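Local coordinates for ARF-like GTPase (Chlamydomonas reinhardtii, PDB 4M9Q), which belongs to the ADP-ribosylation factor family of small GTPases as Arl13B and binds phosphoaminophosphonic acid-guanylate ester and a magnesium ion in a P-loop fold, at residues T42-G46 and K47-E51; A146-P149 and A150-V154; E125-G129 and L130-T134. All blocks are in the same frame, centred on the assembly; numbering follows the deposited sequence.

Interaction 1: residues T42-G46 and K47-E51. With SO4 (sulfate ion), chain F.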
loop_
_atom_site.group_PDB
_atom_site.type_symbol
_atom_site.label_atom_id
_atom_site.label_comp_id
_atom_site.label_asym_id
_atom_site.label_seq_id
_atom_site.Cartn_x
_atom_site.Cartn_y
_atom_site.Cartn_z
ATOM N N THR A 42 10.032 -2.382 9.146
ATOM C CA THR A 42 10.766 -3.250 8.277
ATOM C C THR A 42 10.309 -4.681 8.447
ATOM O O THR A 42 10.023 -5.105 9.545
ATOM C CB THR A 42 12.251 -3.136 8.556
ATOM O OG1 THR A 42 12.719 -1.879 8.049
ATOM C CG2 THR A 42 13.000 -4.282 7.878
ATOM N N LEU A 43 10.170 -5.378 7.322
ATOM C CA LEU A 43 9.682 -6.742 7.278
ATOM C C LEU A 43 10.681 -7.591 6.528
ATOM O O LEU A 43 11.338 -7.107 5.626
ATOM C CB LEU A 43 8.364 -6.844 6.444
ATOM C CG LEU A 43 7.150 -6.050 6.859
ATOM C CD1 LEU A 43 5.986 -6.392 5.969
ATOM C CD2 LEU A 43 6.778 -6.328 8.293
ATOM N N ASN A 44 10.676 -8.883 6.807
ATOM C CA ASN A 44 11.389 -9.864 5.992
ATOM C C ASN A 44 10.409 -10.685 5.152
ATOM O O ASN A 44 9.370 -11.076 5.631
ATOM C CB ASN A 44 12.197 -10.750 6.904
ATOM C CG ASN A 44 13.304 -9.996 7.561
ATOM O OD1 ASN A 44 13.817 -9.042 6.981
ATOM N ND2 ASN A 44 13.680 -10.393 8.760
ATOM N N GLU A 45 10.687 -10.840 3.875
ATOM C CA GLU A 45 9.862 -11.679 3.015
ATOM C C GLU A 45 10.720 -12.237 1.927
ATOM O O GLU A 45 11.244 -11.487 1.104
ATOM C CB GLU A 45 8.744 -10.892 2.378
ATOM C CG GLU A 45 7.791 -11.728 1.505
ATOM C CD GLU A 45 7.200 -12.944 2.204
ATOM O OE1 GLU A 45 6.453 -12.794 3.204
ATOM O OE2 GLU A 45 7.497 -14.078 1.733
ATOM N N GLY A 46 10.887 -13.556 1.972
ATOM C CA GLY A 46 11.881 -14.224 1.222
ATOM C C GLY A 46 13.220 -13.572 1.435
ATOM O O GLY A 46 13.690 -13.403 2.561
ATOM N N LYS A 47 13.761 -13.167 0.304
ATOM C CA LYS A 47 15.119 -12.728 0.089
ATOM C C LYS A 47 15.212 -11.213 0.239
ATOM O O LYS A 47 16.231 -10.636 0.027
ATOM C CB LYS A 47 15.411 -13.130 -1.345
ATOM C CG LYS A 47 16.745 -12.837 -1.929
ATOM C CD LYS A 47 16.613 -12.694 -3.443
ATOM C CE LYS A 47 15.926 -13.892 -4.084
ATOM N NZ LYS A 47 15.900 -13.805 -5.573
ATOM N N TYR A 48 14.120 -10.579 0.651
ATOM C CA TYR A 48 14.053 -9.119 0.739
ATOM C C TYR A 48 13.806 -8.548 2.136
ATOM O O TYR A 48 13.060 -9.092 2.936
ATOM C CB TYR A 48 12.924 -8.652 -0.151
ATOM C CG TYR A 48 13.213 -8.822 -1.598
ATOM C CD1 TYR A 48 12.846 -9.961 -2.263
ATOM C CD2 TYR A 48 13.923 -7.868 -2.283
ATOM C CE1 TYR A 48 13.153 -10.138 -3.600
ATOM C CE2 TYR A 48 14.249 -8.041 -3.608
ATOM C CZ TYR A 48 13.844 -9.171 -4.257
ATOM O OH TYR A 48 14.167 -9.383 -5.563
ATOM N N LYS A 49 14.475 -7.446 2.401
ATOM C CA LYS A 49 14.194 -6.608 3.549
ATOM C C LYS A 49 13.207 -5.594 2.989
ATOM O O LYS A 49 13.491 -5.001 1.972
ATOM C CB LYS A 49 15.485 -5.937 4.036
ATOM C CG LYS A 49 15.461 -5.532 5.503
ATOM C CD LYS A 49 16.799 -4.910 5.971
ATOM C CE LYS A 49 16.588 -4.001 7.191
ATOM N NZ LYS A 49 17.787 -3.256 7.672
ATOM N N ILE A 50 12.041 -5.438 3.602
ATOM C CA ILE A 50 10.989 -4.552 3.076
ATOM C C ILE A 50 10.740 -3.430 4.064
ATOM O O ILE A 50 10.329 -3.677 5.195
ATOM C CB ILE A 50 9.693 -5.347 2.814
ATOM C CG1 ILE A 50 9.971 -6.436 1.754
ATOM C CG2 ILE A 50 8.636 -4.453 2.251
ATOM C CD1 ILE A 50 9.177 -7.667 1.946
ATOM N N GLU A 51 11.032 -2.209 3.633
ATOM C CA GLU A 51 10.690 -1.011 4.343
ATOM C C GLU A 51 9.258 -0.599 3.987
ATOM O O GLU A 51 8.961 -0.354 2.803
ATOM C CB GLU A 51 11.651 0.060 3.932
ATOM C CG GLU A 51 11.722 1.239 4.890
ATOM C CD GLU A 51 12.829 2.252 4.495
ATOM O OE1 GLU A 51 13.049 2.563 3.279
ATOM O OE2 GLU A 51 13.510 2.743 5.420
HETATM S S SO4 F . 11.758 -14.161 -3.232
HETATM O O1 SO4 F . 12.169 -13.301 -2.102
HETATM O O2 SO4 F . 11.511 -15.531 -2.702
HETATM O O3 SO4 F . 10.546 -13.590 -3.900
HETATM O O4 SO4 F . 12.855 -14.234 -4.227
#
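Ile50 meets Glu45 through two torsions: the first (chi1 -61°) puts CG1 opposite the carbonyl carbon, and the second (147°) turns CD1 to Glu45. The Ile50 CD1 methyl lies 3.3 Å from Glu45 CB, a close approach that the unusual second torsion makes doubtful in detail, while Ile50 CB packs against Leu43 CB, 4.1 Å away. On the other face, Lys49 has CG anti to its backbone N (chi1 -156°) and an extended chain, whose CG lies 3.6 Å from the Thr42 CG2 methyl. Residues 42-51 thus form a beta hairpin of two antiparallel strands closed by a type II' turn from Glu45 to Tyr48, with Gly46 supplying the positive phi at its second position. Two hydrogen-bonded pairs, Leu43 with Ile50 and Glu45 with Tyr48, each exchange two backbone bonds. Those of Leu43 with Ile50 are short: Leu43 N to Ile50 O and Ile50 N to Leu43 O both measure 2.7 Å. The turn bond differs, since Tyr48 N approaches Glu45 O from above the carbonyl plane. At the tip, Lys47 N points almost straight at sulfate O1 (2.9 Å), and that oxygen also lies near the edge of the Tyr48 ring; the ion probably came from the crystallisation liquor. Strand 3-10 flanks strand 48-55 on the side away from strand 38-45. Helix 157-190 covers the face bearing Leu43, Glu45, Tyr48 and Ile50: its Arg159 and Lys163 form salt bridges with the Glu45 carboxylate, and Asp170 hydrogen-bonds Tyr48 OH.

Interaction 2: residues A146-P149 and A150-V154. With GNP (phosphoaminophosphonic acid-guanylate ester), chain D.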
loop_
_atom_site.group_PDB
_atom_site.type_symbol
_atom_site.label_atom_id
_atom_site.label_comp_id
_atom_site.label_asym_id
_atom_site.label_seq_id
_atom_site.Cartn_x
_atom_site.Cartn_y
_atom_site.Cartn_z
ATOM N N ALA A 146 -7.701 -7.396 8.595
ATOM C CA ALA A 146 -6.534 -6.883 9.281
ATOM C C ALA A 146 -6.786 -6.977 10.783
ATOM O O ALA A 146 -5.843 -7.047 11.542
ATOM C CB ALA A 146 -6.298 -5.427 8.872
ATOM N N LYS A 147 -8.035 -6.926 11.214
ATOM C CA LYS A 147 -8.366 -7.025 12.635
ATOM C C LYS A 147 -9.118 -8.313 12.925
ATOM O O LYS A 147 -10.344 -8.304 13.046
ATOM C CB LYS A 147 -9.217 -5.819 13.082
ATOM C CG LYS A 147 -9.290 -5.625 14.596
ATOM C CD LYS A 147 -10.302 -4.562 15.001
ATOM C CE LYS A 147 -10.519 -4.500 16.519
ATOM N NZ LYS A 147 -11.953 -4.649 16.939
ATOM N N MET A 148 -8.395 -9.412 13.066
ATOM C CA MET A 148 -9.022 -10.702 13.463
ATOM C C MET A 148 -9.473 -10.624 14.942
ATOM O O MET A 148 -8.998 -9.768 15.707
ATOM C CB MET A 148 -8.079 -11.897 13.212
ATOM C CG MET A 148 -7.814 -12.212 11.737
ATOM S SD MET A 148 -9.165 -13.057 10.872
ATOM C CE MET A 148 -8.728 -14.795 11.076
ATOM N N PRO A 149 -10.407 -11.496 15.349
ATOM C CA PRO A 149 -10.934 -11.415 16.721
ATOM C C PRO A 149 -9.876 -11.602 17.817
ATOM O O PRO A 149 -8.717 -11.875 17.524
ATOM C CB PRO A 149 -11.966 -12.562 16.785
ATOM C CG PRO A 149 -12.305 -12.907 15.380
ATOM C CD PRO A 149 -11.106 -12.515 14.537
ATOM N N ALA A 150 -10.308 -11.449 19.066
ATOM C CA ALA A 150 -9.483 -11.752 20.233
ATOM C C ALA A 150 -9.030 -13.213 20.198
ATOM O O ALA A 150 -9.866 -14.131 20.159
ATOM C CB ALA A 150 -10.254 -11.482 21.528
ATOM N N GLY A 151 -7.707 -13.407 20.192
ATOM C CA GLY A 151 -7.100 -14.728 20.324
ATOM C C GLY A 151 -6.766 -15.415 19.015
ATOM O O GLY A 151 -6.037 -16.405 19.020
ATOM N N GLN A 152 -7.279 -14.909 17.895
ATOM C CA GLN A 152 -7.112 -15.593 16.613
ATOM C C GLN A 152 -5.758 -15.275 16.017
ATOM O O GLN A 152 -5.158 -14.260 16.352
ATOM C CB GLN A 152 -8.232 -15.201 15.646
ATOM C CG GLN A 152 -9.604 -15.742 16.042
ATOM C CD GLN A 152 -9.847 -17.122 15.483
ATOM O OE1 GLN A 152 -10.053 -18.084 16.230
ATOM N NE2 GLN A 152 -9.805 -17.235 14.158
ATOM N N ASP A 153 -5.270 -16.167 15.160
ATOM C CA ASP A 153 -4.094 -15.894 14.363
ATOM C C ASP A 153 -4.420 -14.780 13.377
ATOM O O ASP A 153 -5.576 -14.602 12.979
ATOM C CB ASP A 153 -3.656 -17.133 13.576
ATOM C CG ASP A 153 -3.090 -18.234 14.466
ATOM O OD1 ASP A 153 -2.051 -18.825 14.097
ATOM O OD2 ASP A 153 -3.678 -18.514 15.528
ATOM N N VAL A 154 -3.405 -14.040 12.964
ATOM C CA VAL A 154 -3.620 -13.030 11.944
ATOM C C VAL A 154 -4.091 -13.744 10.696
ATOM O O VAL A 154 -3.973 -14.940 10.568
ATOM C CB VAL A 154 -2.349 -12.180 11.649
ATOM C CG1 VAL A 154 -1.947 -11.408 12.890
ATOM C CG2 VAL A 154 -1.201 -13.068 11.167
HETATM P PG GNP D . -5.681 6.621 8.760
HETATM O O1G GNP D . -4.415 6.381 9.742
HETATM O O2G GNP D . -5.268 6.493 7.253
HETATM O O3G GNP D . -6.325 7.956 9.177
HETATM N N3B GNP D . -6.726 5.301 8.990
HETATM P PB GNP D . -6.076 3.747 8.850
HETATM O O1B GNP D . -4.556 3.656 9.389
HETATM O O2B GNP D . -6.218 3.362 7.404
HETATM O O3A GNP D . -7.104 2.912 9.727
HETATM P PA GNP D . -6.809 2.051 11.031
HETATM O O1A GNP D . -6.534 3.111 12.026
HETATM O O2A GNP D . -5.815 1.006 10.665
HETATM O "O5'" GNP D . -8.257 1.401 11.209
HETATM C "C5'" GNP D . -9.426 2.254 11.178
HETATM C "C4'" GNP D . -10.571 1.632 12.021
HETATM O "O4'" GNP D . -10.916 0.393 11.384
HETATM C "C3'" GNP D . -10.152 1.191 13.415
HETATM O "O3'" GNP D . -11.257 1.060 14.308
HETATM C "C2'" GNP D . -9.701 -0.217 13.225
HETATM O "O2'" GNP D . -9.775 -1.020 14.366
HETATM C "C1'" GNP D . -10.733 -0.705 12.258
HETATM N N9 GNP D . -10.376 -1.897 11.484
HETATM C C8 GNP D . -9.231 -2.065 10.824
HETATM N N7 GNP D . -9.236 -3.229 10.160
HETATM C C5 GNP D . -10.401 -3.833 10.415
HETATM C C6 GNP D . -10.994 -5.121 10.018
HETATM O O6 GNP D . -10.385 -5.927 9.289
HETATM N N1 GNP D . -12.208 -5.382 10.452
HETATM C C2 GNP D . -12.913 -4.522 11.252
HETATM N N2 GNP D . -14.128 -4.915 11.641
HETATM N N3 GNP D . -12.439 -3.317 11.666
HETATM C C4 GNP D . -11.166 -2.953 11.293
#
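Pro149 and Gln152 pack carbon against carbon, the proline ring lying against the first part of the glutamine chain with CD 3.9 Å from Gln152 CG. The first torsion of Met148 (chi1 -69°) brings its CG to 3.5 Å from Asp153 O, and bends at the second and third torsions then carry the Met148 CE methyl to 4.1 Å from Gln152 NE2. Polar contacts between the two halves are sparse. The backbone reverses in a type II beta turn from Pro149 to Gln152, with Gly151 at the positive-phi corner, but its closing bond from Gln152 N to Pro149 O is weak at 3.4 Å. Ahead of the turn, Ala146 and Lys147 belong to the guanine-binding G5 loop of small GTPases, which follows strand 139-143; Asn113 OD1 holds Ala146 N there by a hydrogen bond. The ligand contacts are of two kinds. The polar one is the hydrogen bond from Lys147 N to O6 of phosphoaminophosphonic acid-guanylate ester, 3.2 Å long. The other is packing: Lys147 CB sits over the ring face of the base, 3.5 Å from ligand C5, and the lysine chain continues towards the ribose, with CD 3.6 Å from O2'.

Interaction 3: residues E125-G129 and L130-T134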
loop_
_atom_site.group_PDB
_atom_site.type_symbol
_atom_site.label_atom_id
_atom_site.label_comp_id
_atom_site.label_asym_id
_atom_site.label_seq_id
_atom_site.Cartn_x
_atom_site.Cartn_y
_atom_site.Cartn_z
ATOM N N GLU A 125 -16.334 -7.119 -6.831
ATOM C CA GLU A 125 -16.925 -5.798 -6.551
ATOM C C GLU A 125 -15.854 -4.718 -6.415
ATOM O O GLU A 125 -15.979 -3.650 -6.954
ATOM C CB GLU A 125 -17.751 -5.807 -5.258
ATOM C CG GLU A 125 -19.217 -6.157 -5.387
ATOM C CD GLU A 125 -20.026 -5.692 -4.167
ATOM O OE1 GLU A 125 -19.904 -4.493 -3.783
ATOM O OE2 GLU A 125 -20.796 -6.530 -3.612
ATOM N N VAL A 126 -14.805 -4.984 -5.668
ATOM C CA VAL A 126 -13.769 -3.965 -5.451
ATOM C C VAL A 126 -12.986 -3.649 -6.745
ATOM O O VAL A 126 -12.581 -2.526 -6.988
ATOM C CB VAL A 126 -12.830 -4.382 -4.296
ATOM C CG1 VAL A 126 -11.585 -3.537 -4.239
ATOM C CG2 VAL A 126 -13.560 -4.322 -2.975
ATOM N N VAL A 127 -12.823 -4.618 -7.609
ATOM C CA VAL A 127 -12.272 -4.349 -8.938
ATOM C C VAL A 127 -13.090 -3.336 -9.735
ATOM O O VAL A 127 -12.521 -2.374 -10.278
ATOM C CB VAL A 127 -12.148 -5.644 -9.774
ATOM C CG1 VAL A 127 -11.977 -5.340 -11.272
ATOM C CG2 VAL A 127 -10.993 -6.482 -9.249
ATOM N N LYS A 128 -14.410 -3.550 -9.795
ATOM C CA LYS A 128 -15.322 -2.577 -10.392
ATOM C C LYS A 128 -15.193 -1.258 -9.663
ATOM O O LYS A 128 -14.968 -0.241 -10.290
ATOM C CB LYS A 128 -16.803 -3.038 -10.384
ATOM C CG LYS A 128 -17.345 -3.317 -11.781
ATOM C CD LYS A 128 -18.875 -3.285 -11.891
ATOM C CE LYS A 128 -19.345 -3.949 -13.202
ATOM N NZ LYS A 128 -20.829 -4.074 -13.360
ATOM N N GLY A 129 -15.326 -1.290 -8.340
ATOM C CA GLY A 129 -15.416 -0.073 -7.549
ATOM C C GLY A 129 -14.186 0.799 -7.699
ATOM O O GLY A 129 -14.296 2.006 -7.714
ATOM N N LEU A 130 -13.005 0.188 -7.809
ATOM C CA LEU A 130 -11.766 0.969 -7.960
ATOM C C LEU A 130 -11.417 1.216 -9.415
ATOM O O LEU A 130 -10.382 1.852 -9.716
ATOM C CB LEU A 130 -10.587 0.325 -7.250
ATOM C CG LEU A 130 -10.619 0.365 -5.735
ATOM C CD1 LEU A 130 -9.340 -0.279 -5.235
ATOM C CD2 LEU A 130 -10.731 1.768 -5.204
ATOM N N GLY A 131 -12.295 0.766 -10.310
ATOM C CA GLY A 131 -12.133 1.054 -11.749
ATOM C C GLY A 131 -10.793 0.550 -12.264
ATOM O O GLY A 131 -10.055 1.261 -12.950
ATOM N N LEU A 132 -10.499 -0.690 -11.897
ATOM C CA LEU A 132 -9.218 -1.293 -12.139
ATOM C C LEU A 132 -9.216 -1.974 -13.487
ATOM O O LEU A 132 -8.167 -2.360 -13.994
ATOM C CB LEU A 132 -8.866 -2.309 -11.026
ATOM C CG LEU A 132 -8.593 -1.807 -9.592
ATOM C CD1 LEU A 132 -8.408 -3.014 -8.682
ATOM C CD2 LEU A 132 -7.390 -0.887 -9.488
ATOM N N ALA A 133 -10.384 -2.128 -14.081
ATOM C CA ALA A 133 -10.443 -2.645 -15.441
ATOM C C ALA A 133 -9.462 -1.870 -16.375
ATOM O O ALA A 133 -8.932 -2.435 -17.351
ATOM C CB ALA A 133 -11.873 -2.580 -15.951
ATOM N N THR A 134 -9.205 -0.591 -16.059
ATOM C CA THR A 134 -8.425 0.288 -16.952
ATOM C C THR A 134 -7.042 0.577 -16.417
ATOM O O THR A 134 -6.227 1.185 -17.102
ATOM C CB THR A 134 -9.124 1.640 -17.198
ATOM O OG1 THR A 134 -9.195 2.359 -15.974
ATOM C CG2 THR A 134 -10.513 1.438 -17.723
#
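Val127 and Leu132 close the end of helix 123-129 through a 6→1 backbone bond, Leu132 N to Val127 O at 3.1 Å. It is almost straight (174°) and runs nearly along the C=O axis. With the bond from Gly131 N to Lys128 O, 2.9 Å long, it makes a Schellman motif, the C-terminal cap in which the chain turns back over the last helical turn. The two bonds differ in shape, for Gly131 N stands well above the plane of the Lys128 carbonyl. Gly131 is the first residue to leave helical geometry, and its positive phi of 58° swings the chain round so that Leu132 faces the helix again. Just before it, Leu130 N still makes an ordinary helical bond to Val126 O at 2.9 Å. The two cap bonds therefore serve the carbonyls of Val127 and Lys128, whereas Val126 O keeps its regular i+4 donor.

Val126 and Leu130 lie side by side and point the same way, against helix 87-99 and strand 108-113, where Val126 touches Phe87 and Ala112, and Leu130 touches Met94 and Ile110. Leu132 returns to the core beyond the cap, packing on Met94, Ile110 and Val141. Leu132 CG stands anti to the carbonyl carbon (chi1 -67°), and Leu132 CB lies 3.7 Å from Val127 O and 4.4 Å from Val127 CG1. The nearest approach between side chains across the two segments is 4.1 Å, from Val126 CG1 to Leu130 CD1.

Along the chain interaction 1 comes first, then interaction 3, then interaction 2, all within one small-GTPase fold. Interactions 1 and 3 lie on opposite sides of the chain's centre, their own centres 29 Å apart. The hairpin of 42-51 joins the edge strand 38-45 to strand 48-55, closing one edge of the mixed sheet, whereas residues 125-134 lead from helix 123-129 towards strand 139-143, the other outermost strand, and pack a helix end on strands 108-113 and 139-143. Residues 146-154 then connect that last strand to helix 157-190, which covers the hairpin. Interactions 2 and 3 stay about 13 Å apart at their nearest atoms. Of the three, interaction 2 alone touches phosphoaminophosphonic acid-guanylate ester.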